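Local coordinates for protein insecticidal Delta-Endotoxin Cry8Ea1 (Bacillus Thuringiensis, PDB 3EB7) that acts as an insecticidal toxin against larvae of the soil pest Holotrichia parallela, probably by inserting into gut cell membranes and forming pores, at residues A[5-10]-A[212-217]; A[238-243]-A[432-437]; A[242-247]-A[396-401]; A[343-348]-A[390-395]. All blocks are in the same frame, centred on the assembly; numbering follows the deposited sequence.

From the N terminus, interaction 1 comes first: it closes a loop of about 200 residues, mostly helix, and brings the first and last long helices of the N-terminal domain together. Once it has closed, the chain enters the second domain, where the other three contacts form a nested set. Interaction 2 spans the widest of these three loops, from 238-243 to 432-437; interaction 3 starts from the same strand, shares Val242 and Tyr243 with it and returns at 396-401; interaction 4, a pairing of strands 340-352 and 389-394, lies within both. Asp217 bridges interaction 1 to Arg240 of interaction 2, and Val7 meets Pro400 of interaction 3, so the helical domain is tied to the sheets.

Interaction 1: A[5-10]-A[212-217]; sequences DAVKTA and TLSVLD
Val7 sets CG1 anti to its backbone N (chi1 164°) and Leu213 turns CD1 outward with chi2 at 164°, and the two side chains cross obliquely with Val7 CG1 3.8 Å from Leu213 CD1. The second branch of the valine, CG2, ends 4.0 Å from Ser214 OG, so Val7 touches two consecutive residues of the partner helix. One turn later Ala10 points its methyl toward segment 212-217: CB lies 3.7 Å from Ser214 CA and 3.9 Å from Leu213 O. This small side chain lets Ala10 CA come within 5.2 Å of Ser214 CA, and the local helix axes approach to 8.8 Å at 41°. The interface itself is held by van der Waals packing; the hydroxyl of Ser214 bonds back to Glu210 O in its own helix. Segment 212-217 also contains a wider pi-type turn, with Asp217 N bonded to Thr212 O. All four touching residues are buried in the helical bundle that forms the N-terminal domain of three-domain Cry toxins. Helix 47-59 packs on Ala6, Val7 and Thr9, helix 133-153 on Ser214 and Val215, while Val7 meets Pro400 and Asp217 bridges to Arg240, both in the second domain.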
loop_
_atom_site.group_PDB
_atom_site.type_symbol
_atom_site.label_atom_id
_atom_site.label_comp_id
_atom_site.label_asym_id
_atom_site.label_seq_id
_atom_site.Cartn_x
_atom_site.Cartn_y
_atom_site.Cartn_z
ATOM N N ASP A 5 11.037 -6.313 11.960
ATOM C CA ASP A 5 10.032 -7.226 12.548
ATOM C C ASP A 5 8.591 -6.720 12.396
ATOM O O ASP A 5 7.712 -7.458 11.952
ATOM C CB ASP A 5 10.350 -7.386 14.036
ATOM C CG ASP A 5 9.880 -8.720 14.606
ATOM O OD1 ASP A 5 9.081 -9.437 13.933
ATOM O OD2 ASP A 5 10.322 -9.043 15.757
ATOM N N ALA A 6 8.359 -5.460 12.775
ATOM C CA ALA A 6 7.022 -4.821 12.701
ATOM C C ALA A 6 6.494 -4.757 11.274
ATOM O O ALA A 6 5.335 -5.032 11.022
ATOM C CB ALA A 6 7.049 -3.457 13.323
ATOM N N VAL A 7 7.377 -4.430 10.349
ATOM C CA VAL A 7 7.045 -4.273 8.943
ATOM C C VAL A 7 6.796 -5.646 8.342
ATOM O O VAL A 7 5.917 -5.836 7.517
ATOM C CB VAL A 7 8.174 -3.502 8.226
ATOM C CG1 VAL A 7 8.083 -3.647 6.713
ATOM C CG2 VAL A 7 8.065 -2.031 8.610
ATOM N N LYS A 8 7.571 -6.618 8.814
ATOM C CA LYS A 8 7.384 -7.992 8.431
ATOM C C LYS A 8 5.983 -8.431 8.848
ATOM O O LYS A 8 5.254 -8.998 8.067
ATOM C CB LYS A 8 8.496 -8.835 9.073
ATOM C CG LYS A 8 8.750 -10.156 8.424
ATOM C CD LYS A 8 9.723 -10.966 9.267
ATOM C CE LYS A 8 9.453 -12.479 9.158
ATOM N NZ LYS A 8 8.599 -12.988 10.272
ATOM N N THR A 9 5.599 -8.127 10.080
ATOM C CA THR A 9 4.291 -8.491 10.616
ATOM C C THR A 9 3.142 -7.847 9.852
ATOM O O THR A 9 2.184 -8.520 9.463
ATOM C CB THR A 9 4.193 -8.080 12.095
ATOM O OG1 THR A 9 5.242 -8.744 12.814
ATOM C CG2 THR A 9 2.829 -8.471 12.690
ATOM N N ALA A 10 3.245 -6.540 9.659
ATOM C CA ALA A 10 2.233 -5.748 8.997
ATOM C C ALA A 10 2.058 -6.173 7.540
ATOM O O ALA A 10 0.926 -6.241 7.050
ATOM C CB ALA A 10 2.602 -4.271 9.085
ATOM N N THR A 212 3.145 3.714 5.748
ATOM C CA THR A 212 2.279 3.327 4.663
ATOM C C THR A 212 2.027 1.822 4.773
ATOM O O THR A 212 0.877 1.383 4.697
ATOM C CB THR A 212 2.940 3.615 3.323
ATOM O OG1 THR A 212 3.254 5.013 3.246
ATOM C CG2 THR A 212 2.011 3.207 2.130
ATOM N N LEU A 213 3.115 1.050 4.923
ATOM C CA LEU A 213 3.060 -0.396 5.109
ATOM C C LEU A 213 2.321 -0.828 6.377
ATOM O O LEU A 213 1.517 -1.734 6.319
ATOM C CB LEU A 213 4.485 -1.003 5.137
ATOM C CG LEU A 213 5.308 -0.864 3.883
ATOM C CD1 LEU A 213 6.742 -1.140 4.178
ATOM C CD2 LEU A 213 4.756 -1.756 2.760
ATOM N N SER A 214 2.601 -0.172 7.505
ATOM C CA SER A 214 2.081 -0.591 8.829
ATOM C C SER A 214 0.742 0.009 9.256
ATOM O O SER A 214 0.161 -0.419 10.265
ATOM C CB SER A 214 3.097 -0.258 9.944
ATOM O OG SER A 214 4.391 -0.767 9.634
ATOM N N VAL A 215 0.284 1.038 8.549
ATOM C CA VAL A 215 -0.862 1.776 9.015
ATOM C C VAL A 215 -1.790 1.973 7.839
ATOM O O VAL A 215 -2.863 1.423 7.829
ATOM C CB VAL A 215 -0.496 3.149 9.700
ATOM C CG1 VAL A 215 -1.809 3.959 10.022
ATOM C CG2 VAL A 215 0.250 2.935 10.979
ATOM N N LEU A 216 -1.357 2.745 6.851
ATOM C CA LEU A 216 -2.167 3.041 5.675
ATOM C C LEU A 216 -2.678 1.836 4.908
ATOM O O LEU A 216 -3.856 1.799 4.560
ATOM C CB LEU A 216 -1.443 4.015 4.727
ATOM C CG LEU A 216 -1.090 5.387 5.317
ATOM C CD1 LEU A 216 -0.582 6.185 4.184
ATOM C CD2 LEU A 216 -2.312 6.108 6.052
ATOM N N ASP A 217 -1.806 0.866 4.631
ATOM C CA ASP A 217 -2.190 -0.319 3.817
ATOM C C ASP A 217 -3.302 -1.139 4.469
ATOM O O ASP A 217 -4.231 -1.567 3.780
ATOM C CB ASP A 217 -0.974 -1.230 3.482
ATOM C CG ASP A 217 -0.026 -0.606 2.397
ATOM O OD1 ASP A 217 -0.415 0.474 1.814
ATOM O OD2 ASP A 217 1.089 -1.181 2.133
#

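Interaction 2: A[238-243]-A[432-437]; sequences LTREVY and WTHRSA
The three-stranded sheet of the second domain, consistent with one wall of the beta prism of Cry toxins, has strand 241-243 at its edge, where Val242 pairs antiparallel with Trp432 of strand 427-434. In this hydrogen-bonded pair Val242 N donates to Trp432 O at 3.0 Å, and Trp432 N returns a bond of 2.8 Å to Val242 O. The two side chains share a face of the sheet, with Val242 CG2 4.1 Å from Trp432 CB; Val242 O lies at the indole edge, in the ring plane. Farther along, the backbones are bridged by a water, which accepts from His434 N at 2.7 Å and donates to both Leu238 O and Arg240 O. A type I turn from His434 to Ala437 then presents Ser436 OG to Leu238 N, 3.0 Å away. The same hydroxyl is 2.8 Å from His434 ND1, a hydrogen bond of undecided direction. Ser436 N also bonds to ND1, from 23° out of the ring plane; together the two contacts probably restrain the imidazole. Over the centre of this ring sits Leu238 CD1, a CH-pi contact 7° off the normal. The Arg240 guanidinium stands 86° to the imidazole plane; NH2 is claimed by Asp217 of helix 198-220 and by His414. NH1 is buried without a polar partner in the model. His434 CB lies over one guanidinium face near its rim, 3.7 Å from Arg240 NH1, and Val242 CG1 over the opposite face, also near the rim.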
loop_
_atom_site.group_PDB
_atom_site.type_symbol
_atom_site.label_atom_id
_atom_site.label_comp_id
_atom_site.label_asym_id
_atom_site.label_seq_id
_atom_site.Cartn_x
_atom_site.Cartn_y
_atom_site.Cartn_z
ATOM N N LEU A 238 -3.574 -2.260 -4.117
ATOM C CA LEU A 238 -2.878 -1.084 -3.547
ATOM C C LEU A 238 -1.935 -0.561 -4.596
ATOM O O LEU A 238 -0.971 -1.239 -4.926
ATOM C CB LEU A 238 -2.098 -1.461 -2.278
ATOM C CG LEU A 238 -2.886 -2.128 -1.152
ATOM C CD1 LEU A 238 -1.972 -2.494 0.015
ATOM C CD2 LEU A 238 -3.966 -1.204 -0.667
ATOM N N THR A 239 -2.194 0.656 -5.098
ATOM C CA THR A 239 -1.451 1.187 -6.241
ATOM C C THR A 239 -0.370 2.175 -5.903
ATOM O O THR A 239 0.428 2.521 -6.766
ATOM C CB THR A 239 -2.363 1.815 -7.333
ATOM O OG1 THR A 239 -3.082 2.939 -6.789
ATOM C CG2 THR A 239 -3.304 0.740 -7.996
ATOM N N ARG A 240 -0.342 2.641 -4.653
ATOM C CA ARG A 240 0.729 3.547 -4.190
ATOM C C ARG A 240 2.119 2.958 -4.401
ATOM O O ARG A 240 2.322 1.738 -4.275
ATOM C CB ARG A 240 0.541 3.901 -2.710
ATOM C CG ARG A 240 1.156 2.900 -1.697
ATOM C CD ARG A 240 0.431 1.559 -1.579
ATOM N NE ARG A 240 1.102 0.609 -0.666
ATOM C CZ ARG A 240 2.176 -0.125 -0.980
ATOM N NH1 ARG A 240 2.743 -0.021 -2.195
ATOM N NH2 ARG A 240 2.701 -0.968 -0.079
ATOM N N GLU A 241 3.067 3.838 -4.714
ATOM C CA GLU A 241 4.491 3.514 -4.754
ATOM C C GLU A 241 5.085 3.809 -3.384
ATOM O O GLU A 241 4.770 4.858 -2.803
ATOM C CB GLU A 241 5.194 4.474 -5.700
ATOM C CG GLU A 241 5.457 3.967 -7.082
ATOM C CD GLU A 241 6.169 5.040 -7.912
ATOM O OE1 GLU A 241 5.876 6.260 -7.694
ATOM O OE2 GLU A 241 7.042 4.666 -8.740
ATOM N N VAL A 242 5.976 2.929 -2.915
ATOM C CA VAL A 242 6.815 3.180 -1.730
ATOM C C VAL A 242 8.271 3.262 -2.187
ATOM O O VAL A 242 8.651 2.683 -3.206
ATOM C CB VAL A 242 6.661 2.092 -0.609
ATOM C CG1 VAL A 242 5.230 2.120 0.022
ATOM C CG2 VAL A 242 6.995 0.686 -1.129
ATOM N N TYR A 243 9.078 4.018 -1.453
ATOM C CA TYR A 243 10.465 4.182 -1.801
ATOM C C TYR A 243 11.356 3.612 -0.711
ATOM O O TYR A 243 11.164 3.933 0.474
ATOM C CB TYR A 243 10.770 5.650 -2.007
ATOM C CG TYR A 243 10.037 6.273 -3.174
ATOM C CD1 TYR A 243 8.659 6.595 -3.097
ATOM C CD2 TYR A 243 10.712 6.569 -4.342
ATOM C CE1 TYR A 243 7.987 7.208 -4.201
ATOM C CE2 TYR A 243 10.041 7.179 -5.442
ATOM C CZ TYR A 243 8.710 7.492 -5.354
ATOM O OH TYR A 243 8.118 8.089 -6.428
ATOM N N TRP A 432 8.834 1.085 -5.518
ATOM C CA TRP A 432 8.238 -0.236 -5.602
ATOM C C TRP A 432 6.731 -0.167 -5.575
ATOM O O TRP A 432 6.185 0.672 -4.871
ATOM C CB TRP A 432 8.702 -1.082 -4.401
ATOM C CG TRP A 432 10.178 -1.145 -4.240
ATOM C CD1 TRP A 432 11.016 -0.151 -3.780
ATOM C CD2 TRP A 432 10.999 -2.273 -4.493
ATOM N NE1 TRP A 432 12.308 -0.611 -3.761
ATOM C CE2 TRP A 432 12.314 -1.910 -4.196
ATOM C CE3 TRP A 432 10.746 -3.564 -4.952
ATOM C CZ2 TRP A 432 13.384 -2.799 -4.351
ATOM C CZ3 TRP A 432 11.800 -4.443 -5.097
ATOM C CH2 TRP A 432 13.099 -4.057 -4.803
ATOM N N THR A 433 6.081 -1.111 -6.262
ATOM C CA THR A 433 4.631 -1.248 -6.231
ATOM C C THR A 433 4.259 -2.544 -5.554
ATOM O O THR A 433 5.037 -3.490 -5.567
ATOM C CB THR A 433 3.970 -1.156 -7.637
ATOM O OG1 THR A 433 4.568 -2.102 -8.522
ATOM C CG2 THR A 433 4.124 0.276 -8.232
ATOM N N HIS A 434 3.069 -2.560 -4.943
ATOM C CA HIS A 434 2.525 -3.724 -4.221
ATOM C C HIS A 434 2.072 -4.876 -5.143
ATOM O O HIS A 434 1.504 -4.662 -6.259
ATOM C CB HIS A 434 1.378 -3.273 -3.278
ATOM C CG HIS A 434 1.043 -4.267 -2.205
ATOM N ND1 HIS A 434 0.162 -5.307 -2.397
ATOM C CD2 HIS A 434 1.478 -4.380 -0.923
ATOM C CE1 HIS A 434 0.086 -6.033 -1.297
ATOM N NE2 HIS A 434 0.871 -5.489 -0.385
ATOM N N ARG A 435 2.323 -6.102 -4.672
ATOM C CA ARG A 435 1.907 -7.322 -5.359
ATOM C C ARG A 435 0.414 -7.322 -5.731
ATOM O O ARG A 435 0.062 -7.815 -6.786
ATOM C CB ARG A 435 2.239 -8.549 -4.488
ATOM C CG ARG A 435 1.855 -9.924 -5.071
ATOM C CD ARG A 435 2.809 -10.398 -6.175
ATOM N NE ARG A 435 2.609 -11.810 -6.559
ATOM C CZ ARG A 435 3.087 -12.879 -5.899
ATOM N NH1 ARG A 435 3.779 -12.751 -4.779
ATOM N NH2 ARG A 435 2.835 -14.108 -6.353
ATOM N N SER A 436 -0.468 -6.768 -4.895
ATOM C CA SER A 436 -1.936 -6.798 -5.196
ATOM C C SER A 436 -2.342 -6.056 -6.473
ATOM O O SER A 436 -3.420 -6.244 -6.981
ATOM C CB SER A 436 -2.763 -6.236 -4.021
ATOM O OG SER A 436 -2.331 -4.931 -3.676
ATOM N N ALA A 437 -1.465 -5.191 -6.962
ATOM C CA ALA A 437 -1.734 -4.376 -8.117
ATOM C C ALA A 437 -1.274 -5.113 -9.389
ATOM O O ALA A 437 -0.102 -5.164 -9.712
ATOM C CB ALA A 437 -1.028 -3.045 -7.947
HETATM O O HOH W 1 1.429 -0.479 -5.536
#

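Interaction 3: A[242-247]-A[396-401]; sequences VYTDPI and EVELPP
Glu398 OE2 is gripped from two quarters: Asp245 N donates to its syn lone pair at 2.9 Å, and Arg209 of helix 198-220 forms a salt bridge to it. The glutamate reaches this position with its chain extended beyond CG (chi2 -174°), passing beside Thr244, whose CB is 3.2 Å from Glu398 OE2. The second oxygen, Glu398 OE1, lies 3.5 Å from Asp245 OD2, with the two carboxylate planes 60° apart. Such close like charges would repel each other, but Arg209 also pairs with Asp245 OD1 and bonds to Tyr243 O, and its positive charge probably offsets the two acids. Next to this polar cluster the contact turns apolar. Leu399 divides its branches between two partners, CD1 at 3.8 Å from Thr244 CG2 and CD2 at 3.9 Å from Val242 CG2. Thr244 keeps its methyl on this side while OG1 bonds to Phe430 O and probably to Trp432 NE1 of strand 427-434. The contact thus joins edge strand 241-243 and the residues that follow it to the short, weakly bonded helix 395-398 and the proline-rich loop after it. Leu399 packs on Trp432, Val242 on Thr212 and Asp245 on Arg206 of helix 198-220, and Pro400 meets Ile11 of helix 2-20.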
loop_
_atom_site.group_PDB
_atom_site.type_symbol
_atom_site.label_atom_id
_atom_site.label_comp_id
_atom_site.label_asym_id
_atom_site.label_seq_id
_atom_site.Cartn_x
_atom_site.Cartn_y
_atom_site.Cartn_z
ATOM N N VAL A 242 5.976 2.929 -2.915
ATOM C CA VAL A 242 6.815 3.180 -1.730
ATOM C C VAL A 242 8.271 3.262 -2.187
ATOM O O VAL A 242 8.651 2.683 -3.206
ATOM C CB VAL A 242 6.661 2.092 -0.609
ATOM C CG1 VAL A 242 5.230 2.120 0.022
ATOM C CG2 VAL A 242 6.995 0.686 -1.129
ATOM N N TYR A 243 9.078 4.018 -1.453
ATOM C CA TYR A 243 10.465 4.182 -1.801
ATOM C C TYR A 243 11.356 3.612 -0.711
ATOM O O TYR A 243 11.164 3.933 0.474
ATOM C CB TYR A 243 10.770 5.650 -2.007
ATOM C CG TYR A 243 10.037 6.273 -3.174
ATOM C CD1 TYR A 243 8.659 6.595 -3.097
ATOM C CD2 TYR A 243 10.712 6.569 -4.342
ATOM C CE1 TYR A 243 7.987 7.208 -4.201
ATOM C CE2 TYR A 243 10.041 7.179 -5.442
ATOM C CZ TYR A 243 8.710 7.492 -5.354
ATOM O OH TYR A 243 8.118 8.089 -6.428
ATOM N N THR A 244 12.327 2.773 -1.107
ATOM C CA THR A 244 13.312 2.241 -0.146
ATOM C C THR A 244 14.337 3.307 0.214
ATOM O O THR A 244 14.373 4.362 -0.416
ATOM C CB THR A 244 14.002 0.911 -0.636
ATOM O OG1 THR A 244 14.428 1.049 -1.989
ATOM C CG2 THR A 244 13.033 -0.259 -0.534
ATOM N N ASP A 245 15.194 3.049 1.220
ATOM C CA ASP A 245 16.172 4.072 1.623
ATOM C C ASP A 245 17.161 4.330 0.466
ATOM O O ASP A 245 17.442 3.447 -0.317
ATOM C CB ASP A 245 16.920 3.697 2.912
ATOM C CG ASP A 245 16.050 3.767 4.203
ATOM O OD1 ASP A 245 14.872 4.217 4.243
ATOM O OD2 ASP A 245 16.585 3.325 5.242
ATOM N N PRO A 246 17.675 5.567 0.343
ATOM C CA PRO A 246 18.670 5.805 -0.695
ATOM C C PRO A 246 19.892 4.828 -0.617
ATOM O O PRO A 246 20.340 4.445 0.495
ATOM C CB PRO A 246 19.084 7.263 -0.434
ATOM C CG PRO A 246 17.922 7.885 0.177
ATOM C CD PRO A 246 17.348 6.805 1.083
ATOM N N ILE A 247 20.414 4.422 -1.787
ATOM C CA ILE A 247 21.480 3.424 -1.847
ATOM C C ILE A 247 22.830 4.122 -1.800
ATOM O O ILE A 247 23.520 4.314 -2.830
ATOM C CB ILE A 247 21.325 2.464 -3.057
ATOM C CG1 ILE A 247 19.884 1.903 -3.075
ATOM C CG2 ILE A 247 22.329 1.303 -2.927
ATOM C CD1 ILE A 247 19.476 1.244 -4.363
ATOM N N GLU A 396 14.655 -6.725 0.946
ATOM C CA GLU A 396 13.731 -7.551 1.744
ATOM C C GLU A 396 13.744 -7.209 3.214
ATOM O O GLU A 396 12.908 -7.686 3.950
ATOM C CB GLU A 396 14.014 -9.053 1.587
ATOM C CG GLU A 396 13.674 -9.575 0.203
ATOM C CD GLU A 396 13.742 -11.091 0.144
ATOM O OE1 GLU A 396 12.861 -11.691 -0.518
ATOM O OE2 GLU A 396 14.673 -11.674 0.772
ATOM N N VAL A 397 14.695 -6.410 3.651
ATOM C CA VAL A 397 14.686 -5.876 4.998
ATOM C C VAL A 397 13.554 -4.806 5.134
ATOM O O VAL A 397 12.836 -4.753 6.134
ATOM C CB VAL A 397 16.116 -5.315 5.374
ATOM C CG1 VAL A 397 16.096 -4.517 6.688
ATOM C CG2 VAL A 397 17.123 -6.453 5.458
ATOM N N GLU A 398 13.406 -3.970 4.110
ATOM C CA GLU A 398 12.409 -2.885 4.101
ATOM C C GLU A 398 11.080 -3.359 3.502
ATOM O O GLU A 398 10.008 -3.041 4.023
ATOM C CB GLU A 398 12.985 -1.678 3.359
ATOM C CG GLU A 398 14.391 -1.338 3.852
ATOM C CD GLU A 398 14.981 -0.066 3.258
ATOM O OE1 GLU A 398 16.163 0.259 3.557
ATOM O OE2 GLU A 398 14.276 0.645 2.515
ATOM N N LEU A 399 11.172 -4.192 2.467
ATOM C CA LEU A 399 10.031 -4.807 1.770
ATOM C C LEU A 399 10.021 -6.370 1.785
ATOM O O LEU A 399 10.183 -7.040 0.712
ATOM C CB LEU A 399 10.033 -4.278 0.327
ATOM C CG LEU A 399 9.825 -2.770 0.204
ATOM C CD1 LEU A 399 9.909 -2.342 -1.224
ATOM C CD2 LEU A 399 8.480 -2.332 0.814
ATOM N N PRO A 400 9.799 -6.970 2.987
ATOM C CA PRO A 400 9.904 -8.433 3.118
ATOM C C PRO A 400 8.823 -9.178 2.380
ATOM O O PRO A 400 7.805 -8.591 2.022
ATOM C CB PRO A 400 9.771 -8.682 4.645
ATOM C CG PRO A 400 8.966 -7.531 5.141
ATOM C CD PRO A 400 9.469 -6.336 4.286
ATOM N N PRO A 401 9.034 -10.480 2.139
ATOM C CA PRO A 401 7.941 -11.322 1.631
ATOM C C PRO A 401 6.786 -11.427 2.650
ATOM O O PRO A 401 6.960 -11.080 3.830
ATOM C CB PRO A 401 8.622 -12.687 1.403
ATOM C CG PRO A 401 10.039 -12.405 1.322
ATOM C CD PRO A 401 10.288 -11.238 2.255
#

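Interaction 4: A[343-348]-A[390-395]; sequences KTLSTA and AQEKDS
Ser346 and Lys393 form a hydrogen-bonded antiparallel pair, Lys393 N donating to Ser346 O at 2.7 Å and Ser346 N to Lys393 O at 2.8 Å. Ala348 and Gln391 repeat this ladder two residues on. At the other end Ser395 N bonds to Thr344 O, but the return bond runs from Thr344 N to a side chain, Ser395 OG, at 3.1 Å. On the face carrying Leu345, Thr347, Glu392 and Asp394, Leu345 CD2 packs 3.6 Å from Asp394 CB. Glu392 folds back at chi2 (-81°) toward Thr347; the modelled Thr347 OG1 to Glu392 OE2 distance is very short, so its exact geometry is doubtful. Lys343 NZ makes a long salt bridge to Asp394 OD2, 3.9 Å away. That aspartate, with CG anti to its backbone N (chi1 172°), is the N-cap of helix 395-398, its OD2 accepting from Glu396 N. On the other face a water links Thr344 OG1 to Ser346 OG, 2.8 Å from the latter. Farther out, Ile247 packs on Ser346, Ala348 and Lys393, Phe430 and Trp432 touch Thr344, and strand 357-369 bonds the far side of strand 340-352. Strand 389-394 is the outermost member of a four-stranded antiparallel sheet in the order 376-381, 357-369, 340-352, 389-394, the Greek key arrangement found in the beta-prism domain of Cry toxins.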
loop_
_atom_site.group_PDB
_atom_site.type_symbol
_atom_site.label_atom_id
_atom_site.label_comp_id
_atom_site.label_asym_id
_atom_site.label_seq_id
_atom_site.Cartn_x
_atom_site.Cartn_y
_atom_site.Cartn_z
ATOM N N LYS A 343 13.470 -8.671 -5.488
ATOM C CA LYS A 343 14.544 -8.417 -4.530
ATOM C C LYS A 343 15.706 -7.779 -5.229
ATOM O O LYS A 343 16.045 -8.144 -6.346
ATOM C CB LYS A 343 15.008 -9.709 -3.854
ATOM C CG LYS A 343 16.240 -9.515 -2.946
ATOM C CD LYS A 343 16.362 -10.627 -1.931
ATOM C CE LYS A 343 17.532 -11.502 -2.155
ATOM N NZ LYS A 343 18.571 -11.285 -1.124
ATOM N N THR A 344 16.288 -6.778 -4.581
ATOM C CA THR A 344 17.487 -6.158 -5.046
ATOM C C THR A 344 18.441 -6.295 -3.889
ATOM O O THR A 344 18.032 -6.164 -2.723
ATOM C CB THR A 344 17.294 -4.643 -5.423
ATOM O OG1 THR A 344 16.831 -3.886 -4.288
ATOM C CG2 THR A 344 16.311 -4.493 -6.601
ATOM N N LEU A 345 19.702 -6.588 -4.209
ATOM C CA LEU A 345 20.757 -6.596 -3.224
ATOM C C LEU A 345 21.805 -5.656 -3.775
ATOM O O LEU A 345 22.356 -5.922 -4.823
ATOM C CB LEU A 345 21.270 -8.026 -3.044
ATOM C CG LEU A 345 22.135 -8.392 -1.817
ATOM C CD1 LEU A 345 23.572 -8.052 -2.087
ATOM C CD2 LEU A 345 21.732 -7.737 -0.504
ATOM N N SER A 346 22.052 -4.525 -3.106
ATOM C CA SER A 346 22.918 -3.500 -3.674
ATOM C C SER A 346 24.122 -3.266 -2.802
ATOM O O SER A 346 24.029 -3.351 -1.571
ATOM C CB SER A 346 22.193 -2.165 -3.849
ATOM O OG SER A 346 20.901 -2.314 -4.429
ATOM N N THR A 347 25.241 -2.928 -3.436
ATOM C CA THR A 347 26.410 -2.550 -2.707
ATOM C C THR A 347 26.637 -1.036 -2.830
ATOM O O THR A 347 27.043 -0.525 -3.868
ATOM C CB THR A 347 27.638 -3.368 -3.185
ATOM O OG1 THR A 347 27.367 -4.763 -3.010
ATOM C CG2 THR A 347 28.909 -2.994 -2.404
ATOM N N ALA A 348 26.365 -0.321 -1.753
ATOM C CA ALA A 348 26.708 1.061 -1.677
ATOM C C ALA A 348 28.203 1.179 -1.284
ATOM O O ALA A 348 28.611 0.786 -0.176
ATOM C CB ALA A 348 25.781 1.769 -0.695
ATOM N N ALA A 390 32.149 -0.845 1.611
ATOM C CA ALA A 390 30.885 -1.216 1.002
ATOM C C ALA A 390 29.855 -1.503 2.099
ATOM O O ALA A 390 30.220 -1.996 3.183
ATOM C CB ALA A 390 31.065 -2.457 0.089
ATOM N N GLN A 391 28.584 -1.229 1.796
ATOM C CA GLN A 391 27.425 -1.675 2.594
ATOM C C GLN A 391 26.433 -2.417 1.721
ATOM O O GLN A 391 26.086 -1.935 0.663
ATOM C CB GLN A 391 26.706 -0.476 3.143
ATOM C CG GLN A 391 26.870 -0.328 4.587
ATOM C CD GLN A 391 26.748 1.105 4.993
ATOM O OE1 GLN A 391 25.720 1.765 4.738
ATOM N NE2 GLN A 391 27.810 1.618 5.629
ATOM N N GLU A 392 25.932 -3.552 2.187
ATOM C CA GLU A 392 24.947 -4.326 1.444
ATOM C C GLU A 392 23.553 -3.839 1.814
ATOM O O GLU A 392 23.183 -3.870 2.985
ATOM C CB GLU A 392 25.073 -5.826 1.764
ATOM C CG GLU A 392 26.352 -6.504 1.240
ATOM C CD GLU A 392 26.283 -6.892 -0.264
ATOM O OE1 GLU A 392 26.166 -8.119 -0.582
ATOM O OE2 GLU A 392 26.344 -5.977 -1.120
ATOM N N LYS A 393 22.782 -3.374 0.826
ATOM C CA LYS A 393 21.405 -3.005 1.076
ATOM C C LYS A 393 20.506 -4.087 0.439
ATOM O O LYS A 393 20.622 -4.412 -0.734
ATOM C CB LYS A 393 21.082 -1.592 0.568
ATOM C CG LYS A 393 22.149 -0.506 0.729
ATOM C CD LYS A 393 22.579 -0.193 2.156
ATOM C CE LYS A 393 21.520 0.636 2.964
ATOM N NZ LYS A 393 20.810 1.756 2.209
ATOM N N ASP A 394 19.677 -4.707 1.268
ATOM C CA ASP A 394 18.885 -5.857 0.894
ATOM C C ASP A 394 17.483 -5.355 1.014
ATOM O O ASP A 394 17.043 -4.992 2.090
ATOM C CB ASP A 394 19.170 -7.007 1.873
ATOM C CG ASP A 394 18.240 -8.217 1.694
ATOM O OD1 ASP A 394 18.428 -9.214 2.439
ATOM O OD2 ASP A 394 17.326 -8.199 0.842
ATOM N N SER A 395 16.777 -5.319 -0.106
ATOM C CA SER A 395 15.454 -4.706 -0.147
ATOM C C SER A 395 14.424 -5.434 0.735
ATOM O O SER A 395 13.442 -4.830 1.234
ATOM C CB SER A 395 14.973 -4.589 -1.604
ATOM O OG SER A 395 14.691 -5.853 -2.145
HETATM O O HOH W 2 18.606 -2.858 -2.881
#